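Local coordinates for protein pseudopodium-enriched atypical kinase 1 (Homo sapiens, PDB 6BHC) that is a pseudokinase that has an unusual catalytic cleft, forms dimers and probably acts as a signalling scaffold, at residues Asn208-Tyr214 with Pro235-Ser241; Asp37-Ala41 with Ala112-Asn116; Leu361-Phe365 with Leu377-Trp381; Lys276-Thr282 with Pro337-Ile343. The protein carries 1 engineered substitution. All blocks are in the same frame, centred on the assembly; numbering follows the deposited sequence.

How the contacts relate
Contacts 1 and 4 hold the kinase fold itself. Contact 2 joins helix 16-39 to a loop of the kinase fold; contact 3 joins two C-terminal helices. Contact 1 is buried and relies on strand pairing with leucine, valine and isoleucine side chains. Contact 2 lies at the surface and has no hydrogen bond of its own, only sulfur, aromatic and methyl packing. The two touch: N116 O probably accepts from V240 N. Contact 3 is partly buried and apolar, and its centre lies about 35 Å from that of contact 1. Contact 4 is partly buried too, but a lysine and an arginine dominate it. Contacts 2 and 4 lie on opposite sides of the chain's centre.

Contact 1: Asn208-Tyr214 with Pro235-Ser241; sequences NLLLVHY and PTRLIVS
The imidazole of H213 carries P235 over one face. P235 CB sits 4.3 Å from the centroid of the H213 ring, only 14° off the ring normal, so this is a CH-pi contact. The Y214 ring meets T236 at its edge, with OG1 of T236 in plane and 3.1 Å from CE1 of Y214. Y214 is poorly ordered. CG2 of V212 lies oblique to the guanidinium of R237, whose NE bonds F115 O and whose charge makes a cation-pi contact with the F115 ring. With CG anti to the backbone N (chi1 171°) and the chain extended, R237 makes the close touch through its aliphatic CD, 3.5 Å from V212 CG2. Behind these groups two antiparallel strands pair. L210 and I239 exchange two backbone bonds, as do V212 and R237. V212 is opposed by two residues, T236 and R237, which makes a classic beta bulge. At the far end N208 O accepts two bonds, from S241 OG at 2.7 Å and from S241 N at 3.1 Å. CG of L210 rests 3.8 Å from S241 OG. With an alanine here, the apolar cover of S241 OG would probably be lost and a gap would open beside S241. L209, L211, L238 and V240 face helix 173-194. The pair matches strands beta7 and beta8 of a kinase, between the catalytic loop and the DFG-like segment.

Contact 2: Asp37-Ala41 with Ala112-Asn116; sequences DLFMA and AVHFN
The sulfur of M40 is set at the edge of the F115 ring rather than over its face. SD of M40 lies 3.6 Å from CD1 of F115 and 89° off the normal through the ring centroid, a Met-aromatic contact. It joins the end of helix 16-39 to the loop between the short helix 104-109 and strand 123-128, which corresponds to the alphaC-beta4 loop of the kinase fold. No hydrogen bond crosses between the segments. In M40, chi2 (-67°) sets SD beside the loop, and the bend at chi3 turns the methyl CE toward V113 and the backbone of H114. SD also lies 3.5 Å from F115 CA. F39 supports the same ring from the helix: its CB is 3.7 Å from F115 CE1. The two phenylalanine rings are oblique, with planes 79° apart. W409 stacks on F39 and meets F115 edge-to-face, so helix 406-417 takes part here too. In the second subunit, L398 packs on L38, next to this contact. H114 turns the other way, and its ND1 accepts a bond within the loop, 3.0 Å from N116 N. At the tip of the methionine, the methyl CE of M40 ends 4.0 Å from CG2 of V113.

Contact 3: Leu361-Phe365 with Leu377-Trp381; sequences LFQTF and LLQNW
The N-H of F365 bonds to L361 O at 3.0 Å within its helix, and L377 CD2 lies against that same nitrogen, 3.7 Å from F365 N. No polar bond crosses the contact. L377 has CG anti to the backbone N (chi1 180°), which carries the branch point toward the other helix, and chi2 (69°) sets CD2 there. CD2 meets T364 CB at 3.8 Å and L361 CG at 3.9 Å. The L361 and L377 side chains interleave, running alongside each other with opposed directions. The L361 branches divide: CD1 reaches W381 CD1 at 3.8 Å, and CD2 faces L378 CD2. If an alanine stood at L361, W381 and L377 would probably lose their shared partner and a gap would open between the helices. L378 CD1 comes to the F365 ring at its edge, 3.8 Å from CE1. The short axes run at 151°, so the helices are roughly antiparallel. This is a helical hairpin, closed by the turn between helices 359-367 and 371-396, in a C-terminal helical region consistent with the dimerisation module of PEAK pseudokinases.

Contact 4: Lys276-Thr282 with Pro337-Ile343; sequences KCDEFQT and PSERILI
K276 bends at chi2 (-78°) and chi4 (60°), folding its chain back so that NZ faces the carbonyls of the 337-343 loop. NZ donates to R340 O at 3.0 Å. Its approach to P337 O is very short, so that bond is doubtful in detail. R340 is bent at chi3 (-49°), which turns its guanidinium against the start of helix 277-289. NH1 of R340 bonds K276 O at 2.7 Å, from above the carbonyl plane. F280 N reaches the same oxygen from the opposite face. CD1 of F280 sits over the centre of the guanidinium, 4.0 Å above its plane, and P337 CA lies over the other face. NH2 forms a salt bridge with E267. E279 OE2 takes a weak bond from I343 N, but its main partner is K195. D278 bonds the backbone of H201 and C202. This network, with the arginine paired to E267 of the APE motif and an aspartate of helix alphaF holding the catalytic loop, is typical of the C-lobe of protein kinases.

Contact 1: Asn208-Tyr214 with Pro235-Ser241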
loop_
_atom_site.group_PDB
_atom_site.type_symbol
_atom_site.label_atom_id
_atom_site.label_comp_id
_atom_site.label_asym_id
_atom_site.label_seq_id
_atom_site.Cartn_x
_atom_site.Cartn_y
_atom_site.Cartn_z
ATOM N N ASN A 208 28.388 -0.177 -23.924
ATOM C CA ASN A 208 28.622 -1.121 -22.841
ATOM C C ASN A 208 27.517 -1.098 -21.792
ATOM O O ASN A 208 27.557 -1.894 -20.850
ATOM C CB ASN A 208 29.975 -0.842 -22.175
ATOM C CG ASN A 208 31.148 -1.119 -23.098
ATOM O OD1 ASN A 208 31.096 -2.023 -23.931
ATOM N ND2 ASN A 208 32.214 -0.339 -22.955
ATOM N N LEU A 209 26.538 -0.210 -21.934
ATOM C CA LEU A 209 25.407 -0.127 -21.021
ATOM C C LEU A 209 24.187 -0.741 -21.697
ATOM O O LEU A 209 23.754 -0.268 -22.754
ATOM C CB LEU A 209 25.135 1.322 -20.622
ATOM C CG LEU A 209 26.335 2.106 -20.082
ATOM C CD1 LEU A 209 25.950 3.548 -19.783
ATOM C CD2 LEU A 209 26.908 1.434 -18.844
ATOM N N LEU A 210 23.638 -1.786 -21.087
ATOM C CA LEU A 210 22.531 -2.540 -21.653
ATOM C C LEU A 210 21.212 -2.125 -21.014
ATOM O O LEU A 210 21.162 -1.733 -19.845
ATOM C CB LEU A 210 22.747 -4.042 -21.458
ATOM C CG LEU A 210 24.145 -4.566 -21.797
ATOM C CD1 LEU A 210 24.279 -6.035 -21.422
ATOM C CD2 LEU A 210 24.448 -4.356 -23.270
ATOM N N LEU A 211 20.138 -2.229 -21.794
ATOM C CA LEU A 211 18.786 -1.922 -21.338
ATOM C C LEU A 211 17.946 -3.189 -21.398
ATOM O O LEU A 211 17.790 -3.784 -22.469
ATOM C CB LEU A 211 18.159 -0.818 -22.192
ATOM C CG LEU A 211 18.816 0.554 -22.069
ATOM C CD1 LEU A 211 18.199 1.536 -23.051
ATOM C CD2 LEU A 211 18.689 1.064 -20.644
ATOM N N VAL A 212 17.405 -3.596 -20.249
ATOM C CA VAL A 212 16.592 -4.798 -20.138
ATOM C C VAL A 212 15.270 -4.438 -19.470
ATOM O O VAL A 212 15.081 -3.330 -18.969
ATOM C CB VAL A 212 17.304 -5.919 -19.351
ATOM C CG1 VAL A 212 18.705 -6.151 -19.891
ATOM C CG2 VAL A 212 17.353 -5.574 -17.879
ATOM N N HIS A 213 14.352 -5.399 -19.471
ATOM C CA HIS A 213 13.052 -5.223 -18.842
ATOM C C HIS A 213 13.101 -5.639 -17.375
ATOM O O HIS A 213 14.087 -6.198 -16.887
ATOM C CB HIS A 213 11.981 -6.025 -19.582
ATOM C CG HIS A 213 11.570 -5.425 -20.889
ATOM N ND1 HIS A 213 12.067 -5.861 -22.098
ATOM C CD2 HIS A 213 10.713 -4.417 -21.178
ATOM C CE1 HIS A 213 11.532 -5.151 -23.075
ATOM N NE2 HIS A 213 10.707 -4.267 -22.542
ATOM N N TYR A 214 12.011 -5.358 -16.668
ATOM C CA TYR A 214 11.879 -5.767 -15.278
ATOM C C TYR A 214 10.420 -6.098 -15.003
ATOM O O TYR A 214 9.518 -5.406 -15.484
ATOM C CB TYR A 214 12.377 -4.677 -14.321
ATOM C CG TYR A 214 11.546 -3.412 -14.317
ATOM C CD1 TYR A 214 11.811 -2.378 -15.204
ATOM C CD2 TYR A 214 10.504 -3.249 -13.416
ATOM C CE1 TYR A 214 11.053 -1.220 -15.196
ATOM C CE2 TYR A 214 9.743 -2.098 -13.398
ATOM C CZ TYR A 214 10.021 -1.086 -14.290
ATOM O OH TYR A 214 9.263 0.061 -14.272
ATOM N N PRO A 235 12.119 -1.375 -21.860
ATOM C CA PRO A 235 13.480 -1.629 -21.376
ATOM C C PRO A 235 14.085 -0.410 -20.685
ATOM O O PRO A 235 14.740 0.409 -21.330
ATOM C CB PRO A 235 14.248 -1.973 -22.654
ATOM C CG PRO A 235 13.501 -1.273 -23.736
ATOM C CD PRO A 235 12.056 -1.316 -23.332
ATOM N N THR A 236 13.862 -0.298 -19.377
ATOM C CA THR A 236 14.329 0.844 -18.607
ATOM C C THR A 236 15.310 0.471 -17.505
ATOM O O THR A 236 15.785 1.364 -16.793
ATOM C CB THR A 236 13.138 1.595 -17.996
ATOM O OG1 THR A 236 12.301 0.671 -17.293
ATOM C CG2 THR A 236 12.327 2.279 -19.085
ATOM N N ARG A 237 15.629 -0.810 -17.337
ATOM C CA ARG A 237 16.615 -1.243 -16.356
ATOM C C ARG A 237 17.998 -1.223 -16.998
ATOM O O ARG A 237 18.256 -1.970 -17.949
ATOM C CB ARG A 237 16.286 -2.639 -15.829
ATOM C CG ARG A 237 17.388 -3.251 -14.975
ATOM C CD ARG A 237 17.012 -4.648 -14.510
ATOM N NE ARG A 237 18.093 -5.287 -13.766
ATOM C CZ ARG A 237 18.018 -6.507 -13.249
ATOM N NH1 ARG A 237 16.909 -7.221 -13.392
ATOM N NH2 ARG A 237 19.049 -7.014 -12.586
ATOM N N LEU A 238 18.880 -0.372 -16.482
ATOM C CA LEU A 238 20.230 -0.244 -17.008
ATOM C C LEU A 238 21.147 -1.266 -16.350
ATOM O O LEU A 238 21.056 -1.516 -15.145
ATOM C CB LEU A 238 20.768 1.173 -16.786
ATOM C CG LEU A 238 22.170 1.503 -17.314
ATOM C CD1 LEU A 238 22.221 2.916 -17.881
ATOM C CD2 LEU A 238 23.220 1.341 -16.222
ATOM N N ILE A 239 22.035 -1.851 -17.149
ATOM C CA ILE A 239 22.947 -2.888 -16.687
ATOM C C ILE A 239 24.340 -2.572 -17.214
ATOM O O ILE A 239 24.542 -2.479 -18.433
ATOM C CB ILE A 239 22.492 -4.288 -17.133
ATOM C CG1 ILE A 239 21.278 -4.732 -16.310
ATOM C CG2 ILE A 239 23.623 -5.284 -17.006
ATOM C CD1 ILE A 239 20.820 -6.147 -16.593
ATOM N N VAL A 240 25.293 -2.396 -16.302
ATOM C CA VAL A 240 26.679 -2.130 -16.675
ATOM C C VAL A 240 27.354 -3.446 -17.031
ATOM O O VAL A 240 27.271 -4.424 -16.280
ATOM C CB VAL A 240 27.425 -1.418 -15.535
ATOM C CG1 VAL A 240 28.829 -1.033 -15.978
ATOM C CG2 VAL A 240 26.651 -0.194 -15.068
ATOM N N SER A 241 28.029 -3.475 -18.178
ATOM C CA SER A 241 28.672 -4.688 -18.655
ATOM C C SER A 241 30.053 -4.346 -19.195
ATOM O O SER A 241 30.498 -3.193 -19.148
ATOM C CB SER A 241 27.824 -5.379 -19.728
ATOM O OG SER A 241 27.800 -4.612 -20.918
#

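Contact 2: Asp37-Ala41 with Ala112-Asn116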
loop_
_atom_site.group_PDB
_atom_site.type_symbol
_atom_site.label_atom_id
_atom_site.label_comp_id
_atom_site.label_asym_id
_atom_site.label_seq_id
_atom_site.Cartn_x
_atom_site.Cartn_y
_atom_site.Cartn_z
ATOM N N ASP A 37 14.211 -6.509 -2.863
ATOM C CA ASP A 37 14.091 -7.962 -2.894
ATOM C C ASP A 37 13.081 -8.422 -3.939
ATOM O O ASP A 37 13.213 -9.526 -4.480
ATOM C CB ASP A 37 13.710 -8.485 -1.509
ATOM C CG ASP A 37 14.782 -8.211 -0.468
ATOM O OD1 ASP A 37 15.952 -8.007 -0.857
ATOM O OD2 ASP A 37 14.458 -8.204 0.738
ATOM N N LEU A 38 12.076 -7.598 -4.241
ATOM C CA LEU A 38 11.106 -7.963 -5.267
ATOM C C LEU A 38 11.687 -7.811 -6.668
ATOM O O LEU A 38 11.394 -8.620 -7.554
ATOM C CB LEU A 38 9.840 -7.117 -5.121
ATOM C CG LEU A 38 8.990 -7.380 -3.875
ATOM C CD1 LEU A 38 7.782 -6.458 -3.852
ATOM C CD2 LEU A 38 8.561 -8.838 -3.816
ATOM N N PHE A 39 12.509 -6.783 -6.888
ATOM C CA PHE A 39 13.119 -6.584 -8.195
ATOM C C PHE A 39 14.306 -7.506 -8.441
ATOM O O PHE A 39 14.704 -7.684 -9.598
ATOM C CB PHE A 39 13.564 -5.128 -8.361
ATOM C CG PHE A 39 12.435 -4.172 -8.623
ATOM C CD1 PHE A 39 11.935 -3.999 -9.901
ATOM C CD2 PHE A 39 11.878 -3.437 -7.591
ATOM C CE1 PHE A 39 10.897 -3.115 -10.140
ATOM C CE2 PHE A 39 10.841 -2.554 -7.824
ATOM C CZ PHE A 39 10.351 -2.394 -9.100
ATOM N N MET A 40 14.877 -8.096 -7.391
ATOM C CA MET A 40 16.044 -8.960 -7.517
ATOM C C MET A 40 15.712 -10.439 -7.380
ATOM O O MET A 40 16.628 -11.267 -7.392
ATOM C CB MET A 40 17.101 -8.578 -6.474
ATOM C CG MET A 40 17.729 -7.206 -6.685
ATOM S SD MET A 40 18.742 -7.121 -8.172
ATOM C CE MET A 40 20.032 -8.300 -7.780
ATOM N N ALA A 41 14.436 -10.793 -7.254
ATOM C CA ALA A 41 14.061 -12.185 -7.062
ATOM C C ALA A 41 14.302 -12.995 -8.332
ATOM O O ALA A 41 14.197 -12.487 -9.452
ATOM C CB ALA A 41 12.595 -12.291 -6.646
ATOM N N ALA A 112 29.384 -9.018 -5.483
ATOM C CA ALA A 112 28.039 -9.408 -5.092
ATOM C C ALA A 112 27.031 -8.875 -6.103
ATOM O O ALA A 112 27.263 -7.861 -6.766
ATOM C CB ALA A 112 27.714 -8.888 -3.692
ATOM N N VAL A 113 25.900 -9.576 -6.222
ATOM C CA VAL A 113 24.927 -9.233 -7.248
ATOM C C VAL A 113 24.390 -7.824 -7.012
ATOM O O VAL A 113 24.268 -7.355 -5.873
ATOM C CB VAL A 113 23.783 -10.261 -7.292
ATOM C CG1 VAL A 113 24.328 -11.643 -7.632
ATOM C CG2 VAL A 113 23.037 -10.290 -5.967
ATOM N N HIS A 114 24.087 -7.135 -8.108
ATOM C CA HIS A 114 23.553 -5.785 -8.048
ATOM C C HIS A 114 22.588 -5.591 -9.207
ATOM O O HIS A 114 22.779 -6.144 -10.292
ATOM C CB HIS A 114 24.663 -4.731 -8.098
ATOM C CG HIS A 114 24.195 -3.348 -7.779
ATOM N ND1 HIS A 114 23.646 -2.508 -8.725
ATOM C CD2 HIS A 114 24.191 -2.655 -6.616
ATOM C CE1 HIS A 114 23.325 -1.359 -8.158
ATOM N NE2 HIS A 114 23.648 -1.422 -6.878
ATOM N N PHE A 115 21.554 -4.784 -8.960
ATOM C CA PHE A 115 20.487 -4.587 -9.937
ATOM C C PHE A 115 21.008 -4.020 -11.254
ATOM O O PHE A 115 20.455 -4.318 -12.319
ATOM C CB PHE A 115 19.424 -3.667 -9.333
ATOM C CG PHE A 115 18.185 -3.518 -10.166
ATOM C CD1 PHE A 115 17.260 -4.547 -10.251
ATOM C CD2 PHE A 115 17.923 -2.331 -10.833
ATOM C CE1 PHE A 115 16.110 -4.402 -11.005
ATOM C CE2 PHE A 115 16.777 -2.182 -11.589
ATOM C CZ PHE A 115 15.867 -3.218 -11.671
ATOM N N ASN A 116 22.073 -3.219 -11.207
ATOM C CA ASN A 116 22.572 -2.508 -12.378
ATOM C C ASN A 116 23.923 -3.031 -12.857
ATOM O O ASN A 116 24.607 -2.351 -13.630
ATOM C CB ASN A 116 22.656 -1.011 -12.082
ATOM C CG ASN A 116 21.322 -0.430 -11.667
ATOM O OD1 ASN A 116 21.143 -0.015 -10.523
ATOM N ND2 ASN A 116 20.374 -0.399 -12.596
#

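Contact 3: Leu361-Phe365 with Leu377-Trp381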
loop_
_atom_site.group_PDB
_atom_site.type_symbol
_atom_site.label_atom_id
_atom_site.label_comp_id
_atom_site.label_asym_id
_atom_site.label_seq_id
_atom_site.Cartn_x
_atom_site.Cartn_y
_atom_site.Cartn_z
ATOM N N LEU A 361 12.957 26.435 -4.199
ATOM C CA LEU A 361 13.470 26.364 -2.836
ATOM C C LEU A 361 14.897 26.893 -2.735
ATOM O O LEU A 361 15.321 27.286 -1.644
ATOM C CB LEU A 361 13.391 24.921 -2.325
ATOM C CG LEU A 361 13.781 24.587 -0.880
ATOM C CD1 LEU A 361 12.870 23.503 -0.320
ATOM C CD2 LEU A 361 15.235 24.142 -0.794
ATOM N N PHE A 362 15.637 26.922 -3.847
ATOM C CA PHE A 362 17.013 27.409 -3.808
ATOM C C PHE A 362 17.067 28.883 -3.429
ATOM O O PHE A 362 17.983 29.316 -2.719
ATOM C CB PHE A 362 17.701 27.183 -5.158
ATOM C CG PHE A 362 17.993 25.737 -5.469
ATOM C CD1 PHE A 362 17.627 24.727 -4.594
ATOM C CD2 PHE A 362 18.652 25.392 -6.639
ATOM C CE1 PHE A 362 17.898 23.402 -4.886
ATOM C CE2 PHE A 362 18.930 24.069 -6.934
ATOM C CZ PHE A 362 18.552 23.074 -6.057
ATOM N N GLN A 363 16.094 29.672 -3.894
ATOM C CA GLN A 363 16.071 31.094 -3.561
ATOM C C GLN A 363 15.887 31.307 -2.064
ATOM O O GLN A 363 16.560 32.153 -1.463
ATOM C CB GLN A 363 14.964 31.803 -4.341
ATOM C CG GLN A 363 15.271 32.007 -5.813
ATOM C CD GLN A 363 14.193 32.799 -6.525
ATOM O OE1 GLN A 363 13.002 32.609 -6.278
ATOM N NE2 GLN A 363 14.607 33.700 -7.409
ATOM N N THR A 364 14.975 30.553 -1.446
ATOM C CA THR A 364 14.805 30.645 -0.001
ATOM C C THR A 364 16.045 30.153 0.735
ATOM O O THR A 364 16.373 30.670 1.809
ATOM C CB THR A 364 13.572 29.850 0.436
ATOM O OG1 THR A 364 12.459 30.196 -0.398
ATOM C CG2 THR A 364 13.221 30.159 1.883
ATOM N N PHE A 365 16.747 29.171 0.167
ATOM C CA PHE A 365 17.969 28.667 0.786
ATOM C C PHE A 365 19.028 29.759 0.877
ATOM O O PHE A 365 19.608 29.993 1.944
ATOM C CB PHE A 365 18.490 27.465 -0.005
ATOM C CG PHE A 365 19.635 26.747 0.650
ATOM C CD1 PHE A 365 19.403 25.707 1.536
ATOM C CD2 PHE A 365 20.946 27.100 0.369
ATOM C CE1 PHE A 365 20.455 25.038 2.135
ATOM C CE2 PHE A 365 22.003 26.435 0.965
ATOM C CZ PHE A 365 21.757 25.403 1.849
ATOM N N LEU A 377 14.257 24.653 6.625
ATOM C CA LEU A 377 13.718 24.630 5.270
ATOM C C LEU A 377 13.895 23.257 4.630
ATOM O O LEU A 377 12.960 22.710 4.037
ATOM C CB LEU A 377 14.393 25.710 4.424
ATOM C CG LEU A 377 13.947 25.816 2.966
ATOM C CD1 LEU A 377 12.519 26.332 2.881
ATOM C CD2 LEU A 377 14.895 26.707 2.179
ATOM N N LEU A 378 15.094 22.683 4.749
ATOM C CA LEU A 378 15.346 21.372 4.156
ATOM C C LEU A 378 14.591 20.273 4.893
ATOM O O LEU A 378 14.105 19.323 4.269
ATOM C CB LEU A 378 16.847 21.083 4.149
ATOM C CG LEU A 378 17.709 21.995 3.273
ATOM C CD1 LEU A 378 19.189 21.711 3.486
ATOM C CD2 LEU A 378 17.336 21.832 1.809
ATOM N N GLN A 379 14.483 20.381 6.220
ATOM C CA GLN A 379 13.787 19.350 6.983
ATOM C C GLN A 379 12.290 19.373 6.704
ATOM O O GLN A 379 11.656 18.315 6.614
ATOM C CB GLN A 379 14.057 19.523 8.477
ATOM C CG GLN A 379 13.521 18.387 9.336
ATOM C CD GLN A 379 14.209 17.067 9.048
ATOM O OE1 GLN A 379 15.351 16.848 9.453
ATOM N NE2 GLN A 379 13.517 16.179 8.344
ATOM N N ASN A 380 11.705 20.567 6.571
ATOM C CA ASN A 380 10.287 20.655 6.237
ATOM C C ASN A 380 10.011 20.054 4.866
ATOM O O ASN A 380 9.006 19.360 4.675
ATOM C CB ASN A 380 9.819 22.109 6.289
ATOM C CG ASN A 380 9.873 22.690 7.688
ATOM O OD1 ASN A 380 9.946 21.958 8.677
ATOM N ND2 ASN A 380 9.835 24.014 7.780
ATOM N N TRP A 381 10.899 20.305 3.900
ATOM C CA TRP A 381 10.739 19.706 2.579
ATOM C C TRP A 381 10.803 18.185 2.654
ATOM O O TRP A 381 10.016 17.492 2.000
ATOM C CB TRP A 381 11.806 20.246 1.626
ATOM C CG TRP A 381 11.693 19.702 0.234
ATOM C CD1 TRP A 381 11.011 20.257 -0.809
ATOM C CD2 TRP A 381 12.277 18.493 -0.266
ATOM N NE1 TRP A 381 11.137 19.469 -1.929
ATOM C CE2 TRP A 381 11.909 18.380 -1.620
ATOM C CE3 TRP A 381 13.076 17.495 0.302
ATOM C CZ2 TRP A 381 12.309 17.309 -2.415
ATOM C CZ3 TRP A 381 13.473 16.434 -0.489
ATOM C CH2 TRP A 381 13.088 16.347 -1.832
#

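Contact 4: Lys276-Thr282 with Pro337-Ile343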
loop_
_atom_site.group_PDB
_atom_site.type_symbol
_atom_site.label_atom_id
_atom_site.label_comp_id
_atom_site.label_asym_id
_atom_site.label_seq_id
_atom_site.Cartn_x
_atom_site.Cartn_y
_atom_site.Cartn_z
ATOM N N LYS A 276 39.558 8.425 -9.753
ATOM C CA LYS A 276 38.404 9.188 -10.209
ATOM C C LYS A 276 38.146 8.962 -11.696
ATOM O O LYS A 276 37.579 9.821 -12.374
ATOM C CB LYS A 276 38.595 10.676 -9.918
ATOM C CG LYS A 276 38.741 11.020 -8.444
ATOM C CD LYS A 276 37.399 11.009 -7.735
ATOM C CE LYS A 276 37.533 11.490 -6.299
ATOM N NZ LYS A 276 38.061 12.882 -6.220
ATOM N N CYS A 277 38.556 7.801 -12.211
ATOM C CA CYS A 277 38.447 7.536 -13.643
ATOM C C CYS A 277 36.994 7.378 -14.076
ATOM O O CYS A 277 36.574 7.944 -15.092
ATOM C CB CYS A 277 39.254 6.290 -14.008
ATOM S SG CYS A 277 39.129 5.812 -15.746
ATOM N N ASP A 278 36.207 6.606 -13.320
ATOM C CA ASP A 278 34.822 6.367 -13.718
ATOM C C ASP A 278 33.976 7.630 -13.618
ATOM O O ASP A 278 33.055 7.822 -14.421
ATOM C CB ASP A 278 34.210 5.248 -12.875
ATOM C CG ASP A 278 34.785 3.884 -13.213
ATOM O OD1 ASP A 278 35.384 3.740 -14.300
ATOM O OD2 ASP A 278 34.627 2.953 -12.395
ATOM N N GLU A 279 34.268 8.499 -12.646
ATOM C CA GLU A 279 33.547 9.764 -12.553
ATOM C C GLU A 279 33.802 10.634 -13.779
ATOM O O GLU A 279 32.876 11.255 -14.315
ATOM C CB GLU A 279 33.945 10.505 -11.275
ATOM C CG GLU A 279 33.377 9.908 -9.987
ATOM C CD GLU A 279 34.143 8.690 -9.500
ATOM O OE1 GLU A 279 35.106 8.274 -10.177
ATOM O OE2 GLU A 279 33.782 8.150 -8.431
ATOM N N PHE A 280 35.052 10.681 -14.244
ATOM C CA PHE A 280 35.380 11.492 -15.412
ATOM C C PHE A 280 34.695 10.963 -16.666
ATOM O O PHE A 280 34.205 11.746 -17.488
ATOM C CB PHE A 280 36.896 11.542 -15.606
ATOM C CG PHE A 280 37.332 12.365 -16.784
ATOM C CD1 PHE A 280 37.504 13.734 -16.663
ATOM C CD2 PHE A 280 37.578 11.768 -18.010
ATOM C CE1 PHE A 280 37.907 14.494 -17.743
ATOM C CE2 PHE A 280 37.983 12.522 -19.095
ATOM C CZ PHE A 280 38.149 13.885 -18.960
ATOM N N GLN A 281 34.647 9.638 -16.833
ATOM C CA GLN A 281 34.002 9.074 -18.015
ATOM C C GLN A 281 32.490 9.252 -17.970
ATOM O O GLN A 281 31.847 9.344 -19.022
ATOM C CB GLN A 281 34.367 7.596 -18.160
ATOM C CG GLN A 281 35.819 7.362 -18.546
ATOM C CD GLN A 281 36.136 5.898 -18.804
ATOM O OE1 GLN A 281 35.378 5.006 -18.426
ATOM N NE2 GLN A 281 37.266 5.647 -19.456
ATOM N N THR A 282 31.907 9.308 -16.770
ATOM C CA THR A 282 30.477 9.577 -16.653
ATOM C C THR A 282 30.136 10.984 -17.127
ATOM O O THR A 282 29.055 11.204 -17.690
ATOM C CB THR A 282 30.025 9.368 -15.206
ATOM O OG1 THR A 282 30.309 8.021 -14.807
ATOM C CG2 THR A 282 28.532 9.621 -15.062
ATOM N N PRO A 337 41.686 15.786 -9.946
ATOM C CA PRO A 337 40.962 14.664 -9.321
ATOM C C PRO A 337 40.510 14.947 -7.900
ATOM O O PRO A 337 39.439 14.479 -7.492
ATOM C CB PRO A 337 41.984 13.518 -9.374
ATOM C CG PRO A 337 42.968 13.917 -10.423
ATOM C CD PRO A 337 43.044 15.408 -10.366
ATOM N N SER A 338 41.296 15.708 -7.133
ATOM C CA SER A 338 40.929 15.990 -5.747
ATOM C C SER A 338 39.693 16.875 -5.653
ATOM O O SER A 338 38.975 16.823 -4.648
ATOM C CB SER A 338 42.102 16.641 -5.014
ATOM O OG SER A 338 42.461 17.871 -5.620
ATOM N N GLU A 339 39.429 17.689 -6.676
ATOM C CA GLU A 339 38.231 18.515 -6.725
ATOM C C GLU A 339 37.091 17.871 -7.505
ATOM O O GLU A 339 35.950 18.332 -7.396
ATOM C CB GLU A 339 38.554 19.888 -7.333
ATOM C CG GLU A 339 39.434 20.772 -6.455
ATOM C CD GLU A 339 38.643 21.550 -5.416
ATOM O OE1 GLU A 339 39.005 22.717 -5.149
ATOM O OE2 GLU A 339 37.661 21.006 -4.869
ATOM N N ARG A 340 37.370 16.829 -8.283
ATOM C CA ARG A 340 36.320 16.119 -9.000
ATOM C C ARG A 340 35.381 15.445 -8.007
ATOM O O ARG A 340 35.828 14.756 -7.086
ATOM C CB ARG A 340 36.938 15.087 -9.944
ATOM C CG ARG A 340 35.972 14.441 -10.925
ATOM C CD ARG A 340 36.724 13.485 -11.839
ATOM N NE ARG A 340 37.915 14.118 -12.399
ATOM C CZ ARG A 340 38.964 13.457 -12.878
ATOM N NH1 ARG A 340 38.979 12.131 -12.870
ATOM N NH2 ARG A 340 40.003 14.123 -13.362
ATOM N N ILE A 341 34.073 15.651 -8.190
ATOM C CA ILE A 341 33.108 15.141 -7.221
ATOM C C ILE A 341 33.077 13.616 -7.253
ATOM O O ILE A 341 33.465 12.968 -8.233
ATOM C CB ILE A 341 31.708 15.723 -7.470
ATOM C CG1 ILE A 341 31.167 15.255 -8.822
ATOM C CG2 ILE A 341 31.736 17.242 -7.382
ATOM C CD1 ILE A 341 29.695 15.559 -9.026
ATOM N N LEU A 342 32.605 13.040 -6.151
ATOM C CA LEU A 342 32.464 11.600 -6.023
ATOM C C LEU A 342 31.190 11.123 -6.713
ATOM O O LEU A 342 30.245 11.886 -6.929
ATOM C CB LEU A 342 32.446 11.194 -4.548
ATOM C CG LEU A 342 33.757 11.351 -3.778
ATOM C CD1 LEU A 342 33.519 11.234 -2.280
ATOM C CD2 LEU A 342 34.762 10.311 -4.239
ATOM N N ILE A 343 31.171 9.831 -7.052
ATOM C CA ILE A 343 30.018 9.269 -7.746
ATOM C C ILE A 343 28.787 9.235 -6.848
ATOM O O ILE A 343 27.661 9.155 -7.351
ATOM C CB ILE A 343 30.347 7.866 -8.293
ATOM C CG1 ILE A 343 29.496 7.560 -9.529
ATOM C CG2 ILE A 343 30.136 6.801 -7.225
ATOM C CD1 ILE A 343 29.830 8.420 -10.731
#